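Local coordinates for protein flavin-containing monooxygenase (Allium sativum, PDB 6WPU) that probably catalyses the flavin-dependent S-oxygenation of S-allyl-L-cysteine in garlic, using a bound FAD cofactor, at residues A[91-103]-A[340-352]. Numbering follows the deposited sequence.
Sequences TNLPREVMGFLDY and KIVPFPLCELQSK. With FAD (flavin-adenine dinucleotide), chain B.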
ATOM      1  N   THR A  91      13.014  -1.908  -3.286  1.00 40.92           N
ATOM      2  CA  THR A  91      12.189  -2.275  -2.140  1.00 40.46           C
ATOM      3  C   THR A  91      12.768  -1.656  -0.871  1.00 42.10           C
ATOM      4  O   THR A  91      13.983  -1.476  -0.743  1.00 36.13           O
ATOM      5  CB  THR A  91      12.077  -3.809  -1.990  1.00 40.29           C
ATOM      6  OG1 THR A  91      13.333  -4.388  -1.584  1.00 36.69           O
ATOM      7  CG2 THR A  91      11.633  -4.451  -3.293  1.00 35.80           C
ATOM      8  N   ASN A  92      11.890  -1.288   0.064  1.00 43.92           N
ATOM      9  CA  ASN A  92      12.348  -0.819   1.370  1.00 41.29           C
ATOM     10  C   ASN A  92      12.345  -1.932   2.403  1.00 41.87           C
ATOM     11  O   ASN A  92      12.548  -1.670   3.590  1.00 44.50           O
ATOM     12  CB  ASN A  92      11.510   0.370   1.861  1.00 36.65           C
ATOM     13  CG  ASN A  92      10.036   0.054   1.966  1.00 42.40           C
ATOM     14  OD1 ASN A  92       9.633  -1.100   2.087  1.00 42.42           O
ATOM     15  ND2 ASN A  92       9.215   1.085   1.900  1.00 47.47           N
ATOM     16  N   LEU A  93      12.102  -3.169   1.972  1.00 43.13           N
ATOM     17  CA  LEU A  93      12.180  -4.370   2.785  1.00 42.89           C
ATOM     18  C   LEU A  93      13.071  -5.372   2.065  1.00 39.35           C
ATOM     19  O   LEU A  93      13.075  -5.412   0.827  1.00 39.44           O
ATOM     20  CB  LEU A  93      10.786  -4.977   3.005  1.00 40.49           C
ATOM     21  CG  LEU A  93       9.756  -4.138   3.762  1.00 36.26           C
ATOM     22  CD1 LEU A  93       8.394  -4.805   3.653  1.00 36.53           C
ATOM     23  CD2 LEU A  93      10.183  -3.997   5.225  1.00 39.34           C
ATOM     24  N   PRO A  94      13.861  -6.156   2.794  1.00 37.53           N
ATOM     25  CA  PRO A  94      14.648  -7.207   2.142  1.00 45.40           C
ATOM     26  C   PRO A  94      13.717  -8.236   1.530  1.00 47.75           C
ATOM     27  O   PRO A  94      12.610  -8.472   2.022  1.00 43.63           O
ATOM     28  CB  PRO A  94      15.475  -7.800   3.285  1.00 44.12           C
ATOM     29  CG  PRO A  94      14.659  -7.533   4.502  1.00 45.42           C
ATOM     30  CD  PRO A  94      13.908  -6.254   4.264  1.00 41.49           C
ATOM     31  N   ARG A  95      14.155  -8.818   0.413  1.00 45.01           N
ATOM     32  CA  ARG A  95      13.228  -9.613  -0.382  1.00 39.46           C
ATOM     33  C   ARG A  95      12.753 -10.855   0.373  1.00 42.74           C
ATOM     34  O   ARG A  95      11.632 -11.320   0.132  1.00 43.59           O
ATOM     35  CB  ARG A  95      13.868  -9.982  -1.725  1.00 41.91           C
ATOM     36  CG  ARG A  95      15.108 -10.870  -1.625  1.00 45.38           C
ATOM     37  CD  ARG A  95      15.869 -10.910  -2.953  1.00 46.73           C
ATOM     38  NE  ARG A  95      15.107 -11.543  -4.033  1.00 44.29           N
ATOM     39  CZ  ARG A  95      15.302 -11.315  -5.332  1.00 48.72           C
ATOM     40  NH1 ARG A  95      16.218 -10.436  -5.732  1.00 43.68           N
ATOM     41  NH2 ARG A  95      14.567 -11.954  -6.241  1.00 47.57           N
ATOM     42  N   GLU A  96      13.563 -11.393   1.300  1.00 45.67           N
ATOM     43  CA  GLU A  96      13.124 -12.557   2.070  1.00 46.50           C
ATOM     44  C   GLU A  96      11.879 -12.238   2.887  1.00 50.01           C
ATOM     45  O   GLU A  96      10.987 -13.083   3.032  1.00 48.52           O
ATOM     46  CB  GLU A  96      14.236 -13.066   2.997  1.00 45.34           C
ATOM     47  CG  GLU A  96      15.524 -13.528   2.308  1.00 44.94           C
ATOM     48  CD  GLU A  96      16.512 -12.378   2.084  1.00 58.89           C
ATOM     49  OE1 GLU A  96      16.263 -11.258   2.589  1.00 49.13           O
ATOM     50  OE2 GLU A  96      17.537 -12.599   1.402  1.00 61.27           O
ATOM     51  N   VAL A  97      11.802 -11.017   3.421  1.00 46.84           N
ATOM     52  CA  VAL A  97      10.680 -10.607   4.266  1.00 43.73           C
ATOM     53  C   VAL A  97       9.407 -10.437   3.444  1.00 43.30           C
ATOM     54  O   VAL A  97       8.307 -10.718   3.933  1.00 48.49           O
ATOM     55  CB  VAL A  97      11.061  -9.314   5.023  1.00 47.21           C
ATOM     56  CG1 VAL A  97       9.844  -8.442   5.328  1.00 50.55           C
ATOM     57  CG2 VAL A  97      11.781  -9.651   6.287  1.00 50.28           C
ATOM     58  N   MET A  98       9.534 -10.006   2.186  1.00 40.86           N
ATOM     59  CA  MET A  98       8.388  -9.582   1.387  1.00 40.02           C
ATOM     60  C   MET A  98       7.562 -10.722   0.801  1.00 37.50           C
ATOM     61  O   MET A  98       6.394 -10.499   0.463  1.00 36.86           O
ATOM     62  CB  MET A  98       8.854  -8.716   0.224  1.00 39.44           C
ATOM     63  CG  MET A  98       9.283  -7.335   0.601  1.00 41.16           C
ATOM     64  SD  MET A  98       9.892  -6.479  -0.862  1.00 40.09           S
ATOM     65  CE  MET A  98       8.490  -6.525  -1.972  1.00 34.67           C
ATOM     66  N   GLY A  99       8.134 -11.909   0.627  1.00 36.31           N
ATOM     67  CA  GLY A  99       7.465 -12.937  -0.155  1.00 45.74           C
ATOM     68  C   GLY A  99       6.250 -13.537   0.534  1.00 41.48           C
ATOM     69  O   GLY A  99       6.156 -13.602   1.757  1.00 40.99           O
ATOM     70  N   PHE A 100       5.294 -13.980  -0.280  1.00 43.02           N
ATOM     71  CA  PHE A 100       4.222 -14.833   0.221  1.00 44.74           C
ATOM     72  C   PHE A 100       4.780 -16.014   1.015  1.00 43.02           C
ATOM     73  O   PHE A 100       5.868 -16.530   0.737  1.00 44.67           O
ATOM     74  CB  PHE A 100       3.366 -15.332  -0.939  1.00 38.05           C
ATOM     75  CG  PHE A 100       2.589 -14.233  -1.625  1.00 35.16           C
ATOM     76  CD1 PHE A 100       1.554 -13.600  -0.970  1.00 30.29           C
ATOM     77  CD2 PHE A 100       2.891 -13.853  -2.924  1.00 32.73           C
ATOM     78  CE1 PHE A 100       0.839 -12.603  -1.585  1.00 30.98           C
ATOM     79  CE2 PHE A 100       2.183 -12.861  -3.554  1.00 35.33           C
ATOM     80  CZ  PHE A 100       1.152 -12.219  -2.886  1.00 34.23           C
ATOM     81  N   LEU A 101       4.014 -16.435   2.023  1.00 43.70           N
ATOM     82  CA  LEU A 101       4.498 -17.418   2.989  1.00 49.04           C
ATOM     83  C   LEU A 101       4.853 -18.755   2.343  1.00 45.73           C
ATOM     84  O   LEU A 101       5.718 -19.478   2.851  1.00 44.96           O
ATOM     85  CB  LEU A 101       3.443 -17.622   4.080  1.00 48.44           C
ATOM     86  CG  LEU A 101       3.165 -16.353   4.889  1.00 50.85           C
ATOM     87  CD1 LEU A 101       2.019 -16.561   5.851  1.00 55.65           C
ATOM     88  CD2 LEU A 101       4.430 -15.901   5.620  1.00 51.48           C
ATOM     89  N   ASP A 102       4.195 -19.126   1.252  1.00 47.64           N
ATOM     90  CA  ASP A 102       4.508 -20.404   0.617  1.00 53.17           C
ATOM     91  C   ASP A 102       5.151 -20.212  -0.752  1.00 50.15           C
ATOM     92  O   ASP A 102       5.113 -21.113  -1.589  1.00 49.97           O
ATOM     93  CB  ASP A 102       3.255 -21.279   0.515  1.00 48.64           C
ATOM     94  CG  ASP A 102       2.218 -20.699  -0.433  1.00 51.44           C
ATOM     95  OD1 ASP A 102       2.376 -19.531  -0.869  1.00 49.89           O
ATOM     96  OD2 ASP A 102       1.253 -21.418  -0.758  1.00 50.68           O
ATOM     97  N   TYR A 103       5.752 -19.049  -0.990  1.00 47.61           N
ATOM     98  CA  TYR A 103       6.314 -18.721  -2.298  1.00 41.62           C
ATOM     99  C   TYR A 103       7.466 -17.754  -2.087  1.00 45.16           C
ATOM    100  O   TYR A 103       7.331 -16.543  -2.298  1.00 42.92           O
ATOM    101  CB  TYR A 103       5.245 -18.117  -3.210  1.00 36.44           C
ATOM    102  CG  TYR A 103       5.615 -18.180  -4.666  1.00 47.50           C
ATOM    103  CD1 TYR A 103       5.848 -19.406  -5.288  1.00 48.81           C
ATOM    104  CD2 TYR A 103       5.727 -17.018  -5.424  1.00 45.77           C
ATOM    105  CE1 TYR A 103       6.181 -19.472  -6.627  1.00 49.06           C
ATOM    106  CE2 TYR A 103       6.062 -17.068  -6.762  1.00 48.41           C
ATOM    107  CZ  TYR A 103       6.287 -18.294  -7.358  1.00 50.59           C
ATOM    108  OH  TYR A 103       6.620 -18.339  -8.687  1.00 51.98           O
ATOM    109  N   LYS A 340       1.635   0.446   7.034  1.00 37.85           N
ATOM    110  CA  LYS A 340       2.881   0.212   7.769  1.00 40.06           C
ATOM    111  C   LYS A 340       3.088  -1.286   8.006  1.00 45.65           C
ATOM    112  O   LYS A 340       3.458  -1.731   9.097  1.00 43.69           O
ATOM    113  CB  LYS A 340       2.928   1.008   9.084  1.00 45.81           C
ATOM    114  CG  LYS A 340       3.325   2.486   8.907  1.00 55.80           C
ATOM    115  CD  LYS A 340       4.813   2.658   8.586  1.00 63.00           C
ATOM    116  CE  LYS A 340       5.192   4.136   8.396  1.00 72.19           C
ATOM    117  NZ  LYS A 340       6.668   4.383   8.241  1.00 79.67           N
ATOM    118  N   ILE A 341       2.862  -2.075   6.950  1.00 40.88           N
ATOM    119  CA  ILE A 341       2.882  -3.530   7.052  1.00 43.85           C
ATOM    120  C   ILE A 341       3.781  -4.104   5.970  1.00 43.11           C
ATOM    121  O   ILE A 341       4.039  -3.473   4.942  1.00 38.11           O
ATOM    122  CB  ILE A 341       1.472  -4.150   6.902  1.00 41.32           C
ATOM    123  CG1 ILE A 341       0.910  -3.800   5.513  1.00 41.18           C
ATOM    124  CG2 ILE A 341       0.558  -3.692   8.020  1.00 41.08           C
ATOM    125  CD1 ILE A 341      -0.290  -4.567   5.114  1.00 45.21           C
ATOM    126  N   VAL A 342       4.215  -5.342   6.199  1.00 41.91           N
ATOM    127  CA  VAL A 342       4.708  -6.209   5.131  1.00 38.98           C
ATOM    128  C   VAL A 342       3.490  -6.764   4.399  1.00 40.43           C
ATOM    129  O   VAL A 342       2.810  -7.652   4.927  1.00 44.52           O
ATOM    130  CB  VAL A 342       5.593  -7.331   5.694  1.00 41.44           C
ATOM    131  CG1 VAL A 342       6.192  -8.148   4.564  1.00 37.26           C
ATOM    132  CG2 VAL A 342       6.681  -6.734   6.582  1.00 39.97           C
ATOM    133  N   PRO A 343       3.178  -6.287   3.190  1.00 39.54           N
ATOM    134  CA  PRO A 343       1.842  -6.529   2.623  1.00 34.92           C
ATOM    135  C   PRO A 343       1.552  -7.928   2.087  1.00 38.26           C
ATOM    136  O   PRO A 343       0.421  -8.389   2.263  1.00 33.79           O
ATOM    137  CB  PRO A 343       1.750  -5.495   1.493  1.00 35.66           C
ATOM    138  CG  PRO A 343       3.164  -5.189   1.136  1.00 35.55           C
ATOM    139  CD  PRO A 343       3.951  -5.308   2.407  1.00 38.32           C
ATOM    140  N   PHE A 344       2.503  -8.594   1.415  1.00 32.58           N
ATOM    141  CA  PHE A 344       2.159  -9.832   0.713  1.00 36.64           C
ATOM    142  C   PHE A 344       1.711 -10.922   1.683  1.00 37.69           C
ATOM    143  O   PHE A 344       0.617 -11.477   1.483  1.00 39.13           O
ATOM    144  CB  PHE A 344       3.317 -10.324  -0.178  1.00 35.52           C
ATOM    145  CG  PHE A 344       3.698  -9.388  -1.323  1.00 35.97           C
ATOM    146  CD1 PHE A 344       2.946  -8.265  -1.627  1.00 31.36           C
ATOM    147  CD2 PHE A 344       4.828  -9.650  -2.088  1.00 37.61           C
ATOM    148  CE1 PHE A 344       3.304  -7.407  -2.674  1.00 29.45           C
ATOM    149  CE2 PHE A 344       5.209  -8.799  -3.136  1.00 34.83           C
ATOM    150  CZ  PHE A 344       4.436  -7.671  -3.434  1.00 30.17           C
ATOM    151  N   PRO A 345       2.460 -11.260   2.746  1.00 42.82           N
ATOM    152  CA  PRO A 345       1.957 -12.289   3.671  1.00 41.18           C
ATOM    153  C   PRO A 345       0.707 -11.859   4.424  1.00 46.33           C
ATOM    154  O   PRO A 345      -0.143 -12.709   4.713  1.00 43.42           O
ATOM    155  CB  PRO A 345       3.142 -12.540   4.621  1.00 41.67           C
ATOM    156  CG  PRO A 345       3.998 -11.343   4.513  1.00 46.96           C
ATOM    157  CD  PRO A 345       3.804 -10.785   3.135  1.00 39.33           C
ATOM    158  N   LEU A 346       0.561 -10.567   4.747  1.00 39.37           N
ATOM    159  CA  LEU A 346      -0.659 -10.111   5.415  1.00 40.61           C
ATOM    160  C   LEU A 346      -1.898 -10.343   4.539  1.00 38.48           C
ATOM    161  O   LEU A 346      -2.922 -10.845   5.016  1.00 37.59           O
ATOM    162  CB  LEU A 346      -0.525  -8.633   5.798  1.00 36.77           C
ATOM    163  CG  LEU A 346      -1.732  -8.079   6.562  1.00 42.23           C
ATOM    164  CD1 LEU A 346      -1.302  -7.153   7.694  1.00 42.75           C
ATOM    165  CD2 LEU A 346      -2.725  -7.372   5.619  1.00 37.04           C
ATOM    166  N   CYS A 347      -1.834  -9.953   3.259  1.00 34.44           N
ATOM    167  CA  CYS A 347      -2.961 -10.172   2.357  1.00 38.12           C
ATOM    168  C   CYS A 347      -3.221 -11.662   2.163  1.00 40.24           C
ATOM    169  O   CYS A 347      -4.374 -12.091   2.049  1.00 34.94           O
ATOM    170  CB  CYS A 347      -2.707  -9.495   1.005  1.00 35.14           C
ATOM    171  SG  CYS A 347      -2.655  -7.658   1.057  1.00 38.27           S
ATOM    172  N   GLU A 348      -2.152 -12.456   2.127  1.00 37.62           N
ATOM    173  CA  GLU A 348      -2.280 -13.904   2.023  1.00 40.18           C
ATOM    174  C   GLU A 348      -3.105 -14.452   3.177  1.00 40.68           C
ATOM    175  O   GLU A 348      -4.050 -15.231   2.974  1.00 35.25           O
ATOM    176  CB  GLU A 348      -0.881 -14.530   2.000  1.00 41.01           C
ATOM    177  CG  GLU A 348      -0.792 -16.061   1.830  1.00 43.52           C
ATOM    178  CD  GLU A 348       0.678 -16.530   1.755  1.00 54.18           C
ATOM    179  OE1 GLU A 348       1.583 -15.723   2.102  1.00 51.96           O
ATOM    180  OE2 GLU A 348       0.936 -17.687   1.345  1.00 56.04           O
ATOM    181  N   LEU A 349      -2.783 -14.028   4.398  1.00 36.16           N
ATOM    182  CA  LEU A 349      -3.469 -14.559   5.566  1.00 39.98           C
ATOM    183  C   LEU A 349      -4.884 -14.004   5.678  1.00 39.41           C
ATOM    184  O   LEU A 349      -5.807 -14.728   6.072  1.00 39.14           O
ATOM    185  CB  LEU A 349      -2.656 -14.265   6.816  1.00 39.23           C
ATOM    186  CG  LEU A 349      -1.352 -15.052   6.889  1.00 43.34           C
ATOM    187  CD1 LEU A 349      -0.439 -14.470   7.976  1.00 41.68           C
ATOM    188  CD2 LEU A 349      -1.630 -16.549   7.145  1.00 36.36           C
ATOM    189  N   GLN A 350      -5.083 -12.736   5.313  1.00 36.71           N
ATOM    190  CA  GLN A 350      -6.434 -12.190   5.283  1.00 35.40           C
ATOM    191  C   GLN A 350      -7.331 -12.984   4.343  1.00 35.69           C
ATOM    192  O   GLN A 350      -8.478 -13.294   4.674  1.00 36.20           O
ATOM    193  CB  GLN A 350      -6.414 -10.729   4.852  1.00 32.35           C
ATOM    194  CG  GLN A 350      -5.906  -9.768   5.896  1.00 32.63           C
ATOM    195  CD  GLN A 350      -6.059  -8.338   5.434  1.00 33.55           C
ATOM    196  OE1 GLN A 350      -5.910  -8.049   4.249  1.00 31.44           O
ATOM    197  NE2 GLN A 350      -6.371  -7.436   6.362  1.00 34.92           N
ATOM    198  N   SER A 351      -6.839 -13.290   3.151  1.00 33.86           N
ATOM    199  CA  SER A 351      -7.716 -13.926   2.187  1.00 36.22           C
ATOM    200  C   SER A 351      -7.874 -15.407   2.504  1.00 38.49           C
ATOM    201  O   SER A 351      -8.918 -15.992   2.209  1.00 35.49           O
ATOM    202  CB  SER A 351      -7.183 -13.694   0.772  1.00 33.01           C
ATOM    203  OG  SER A 351      -5.854 -14.162   0.657  1.00 35.71           O
ATOM    204  N   LYS A 352      -6.868 -16.001   3.150  1.00 40.75           N
ATOM    205  CA  LYS A 352      -7.006 -17.350   3.682  1.00 43.88           C
ATOM    206  C   LYS A 352      -8.120 -17.403   4.725  1.00 45.07           C
ATOM    207  O   LYS A 352      -8.925 -18.340   4.749  1.00 39.92           O
ATOM    208  CB  LYS A 352      -5.666 -17.800   4.275  1.00 40.96           C
ATOM    209  CG  LYS A 352      -5.466 -19.300   4.400  1.00 50.84           C
ATOM    210  CD  LYS A 352      -4.092 -19.615   5.009  1.00 51.43           C
ATOM    211  CE  LYS A 352      -2.939 -19.243   4.072  1.00 48.52           C
ATOM    212  NZ  LYS A 352      -2.852 -20.177   2.899  1.00 52.42           N
TER
HETATM  213  PA  FAD B 501      -2.375  -2.315  -5.788  1.00 31.96           P
HETATM  214  O1A FAD B 501      -0.936  -2.705  -6.133  1.00 27.94           O
HETATM  215  O2A FAD B 501      -2.803  -0.936  -5.853  1.00 25.37           O
HETATM  216  O5B FAD B 501      -3.386  -2.974  -6.702  1.00 34.12           O
HETATM  217  C5B FAD B 501      -4.776  -2.693  -6.813  1.00 31.17           C
HETATM  218  C4B FAD B 501      -5.320  -3.155  -8.184  1.00 31.74           C
HETATM  219  O4B FAD B 501      -6.706  -3.017  -8.323  1.00 30.96           O
HETATM  220  C3B FAD B 501      -4.683  -2.430  -9.339  1.00 34.37           C
HETATM  221  O3B FAD B 501      -4.189  -3.327 -10.278  1.00 34.74           O
HETATM  222  C2B FAD B 501      -5.787  -1.626  -9.931  1.00 35.74           C
HETATM  223  O2B FAD B 501      -5.661  -1.441 -11.296  1.00 32.34           O
HETATM  224  C1B FAD B 501      -6.975  -2.479  -9.590  1.00 31.34           C
HETATM  225  N9A FAD B 501      -8.218  -1.747  -9.504  1.00 32.86           N
HETATM  226  C8A FAD B 501      -8.418  -0.570  -8.793  1.00 35.37           C
HETATM  227  N7A FAD B 501      -9.687  -0.166  -8.935  1.00 33.29           N
HETATM  228  C5A FAD B 501     -10.369  -1.055  -9.769  1.00 35.91           C
HETATM  229  C6A FAD B 501     -11.670  -1.133 -10.264  1.00 30.52           C
HETATM  230  N6A FAD B 501     -12.663  -0.142  -9.923  1.00 29.53           N
HETATM  231  N1A FAD B 501     -12.021  -2.163 -11.053  1.00 33.72           N
HETATM  232  C2A FAD B 501     -11.129  -3.122 -11.412  1.00 30.90           C
HETATM  233  N3A FAD B 501      -9.853  -3.089 -10.961  1.00 29.23           N
HETATM  234  C4A FAD B 501      -9.446  -2.077 -10.146  1.00 31.42           C
HETATM  235  N1  FAD B 501       5.459  -3.255  -0.230  1.00 31.60           N
HETATM  236  C2  FAD B 501       6.555  -4.182  -0.117  1.00 35.09           C
HETATM  237  O2  FAD B 501       6.330  -5.460   0.261  1.00 44.49           O
HETATM  238  N3  FAD B 501       7.854  -3.757  -0.287  1.00 42.76           N
HETATM  239  C4  FAD B 501       8.117  -2.454  -0.651  1.00 35.31           C
HETATM  240  O4  FAD B 501       9.385  -2.009  -0.841  1.00 40.92           O
HETATM  241  C4X FAD B 501       7.020  -1.534  -1.009  1.00 39.36           C
HETATM  242  N5  FAD B 501       7.297  -0.308  -1.602  1.00 37.80           N
HETATM  243  C5X FAD B 501       6.242   0.522  -1.968  1.00 38.63           C
HETATM  244  C6  FAD B 501       6.521   1.765  -2.554  1.00 35.07           C
HETATM  245  C7  FAD B 501       5.465   2.587  -2.933  1.00 38.98           C
HETATM  246  C7M FAD B 501       5.777   3.924  -3.551  1.00 35.51           C
HETATM  247  C8  FAD B 501       4.146   2.188  -2.728  1.00 40.64           C
HETATM  248  C8M FAD B 501       2.992   3.056  -3.115  1.00 38.15           C
HETATM  249  C9  FAD B 501       3.865   0.950  -2.140  1.00 34.96           C
HETATM  250  C9A FAD B 501       4.909   0.119  -1.761  1.00 35.51           C
HETATM  251  N10 FAD B 501       4.620  -1.160  -1.173  1.00 33.75           N
HETATM  252  C10 FAD B 501       5.674  -2.003  -0.798  1.00 31.05           C
HETATM  253  C1' FAD B 501       3.228  -1.562  -0.915  1.00 38.84           C
HETATM  254  C2' FAD B 501       2.373  -2.068  -2.058  1.00 42.88           C
HETATM  255  O2' FAD B 501       1.211  -1.347  -2.082  1.00 56.56           O
HETATM  256  C3' FAD B 501       2.036  -3.499  -1.704  1.00 44.39           C
HETATM  257  O3' FAD B 501       3.232  -4.149  -1.899  1.00 53.07           O
HETATM  258  C4' FAD B 501       0.971  -4.163  -2.570  1.00 43.47           C
HETATM  259  O4' FAD B 501       1.304  -3.928  -3.889  1.00 43.29           O
HETATM  260  C5' FAD B 501      -0.483  -3.767  -2.293  1.00 39.46           C
HETATM  261  O5' FAD B 501      -1.144  -4.222  -3.439  1.00 39.25           O
HETATM  262  P   FAD B 501      -2.686  -4.172  -3.798  1.00 32.72           P
HETATM  263  O1P FAD B 501      -3.121  -5.411  -4.669  1.00 35.17           O
HETATM  264  O2P FAD B 501      -3.410  -3.927  -2.414  1.00 29.17           O
HETATM  265  O3P FAD B 501      -2.851  -2.651  -4.402  1.00 31.39           O
HETATM  266  O   HOH W   1       5.327  -7.934   0.956  1.00 35.56           O
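Glu348 reaches from helix 343-358 to the turn that starts at Phe100. CB lies beside Phe100 CD1. From there the chain runs fully extended, with CG anti to the backbone N (chi1 -177°), which carries the carboxylate to the start of the turn. CD faces the Leu101 amide, and OE1 accepts the Leu101 N hydrogen through its syn lone pair; the bond is nearly straight at 169°, and its 2.5 Å from Leu101 N to Glu348 OE1 is shorter than usual, so the exact length is doubtful. The same oxygen sits in plane at the edge of the Phe100 ring. OE2 ends 3.2 Å from Asp102 OD1, an approach of two acceptors that Arg39 bridges by salt bridges to both acids, probably offsetting their like charge.

In the FAD-binding, Rossmann-like part of this flavin-containing monooxygenase, the N-terminal end of helix 343-358 borders the isoalloxazine. One turn before Glu348, Phe344 CB lies over a face of the Phe100 ring, 3.9 Å from its centroid, a CH-pi contact; the two rings are near parallel (19°) but slid apart. Leu101 straddles Pro345 and Leu349, with CD2 3.7 Å from Pro345 CB and CD1 against Leu349 CG.

A water accepts from Phe344 N and donates to Met98 O and to FAD O2, 2.8 Å from the water oxygen, linking both segments to the cofactor. Met98, bent at chi3, brings CE to 3.3 Å from FAD O2, while its SD takes a weak hydrogen bond from FAD N3. Next to the helix start, Val342 CG1 packs 3.7 Å from Val97 CG1, and its CG2 meets Leu93 CD1.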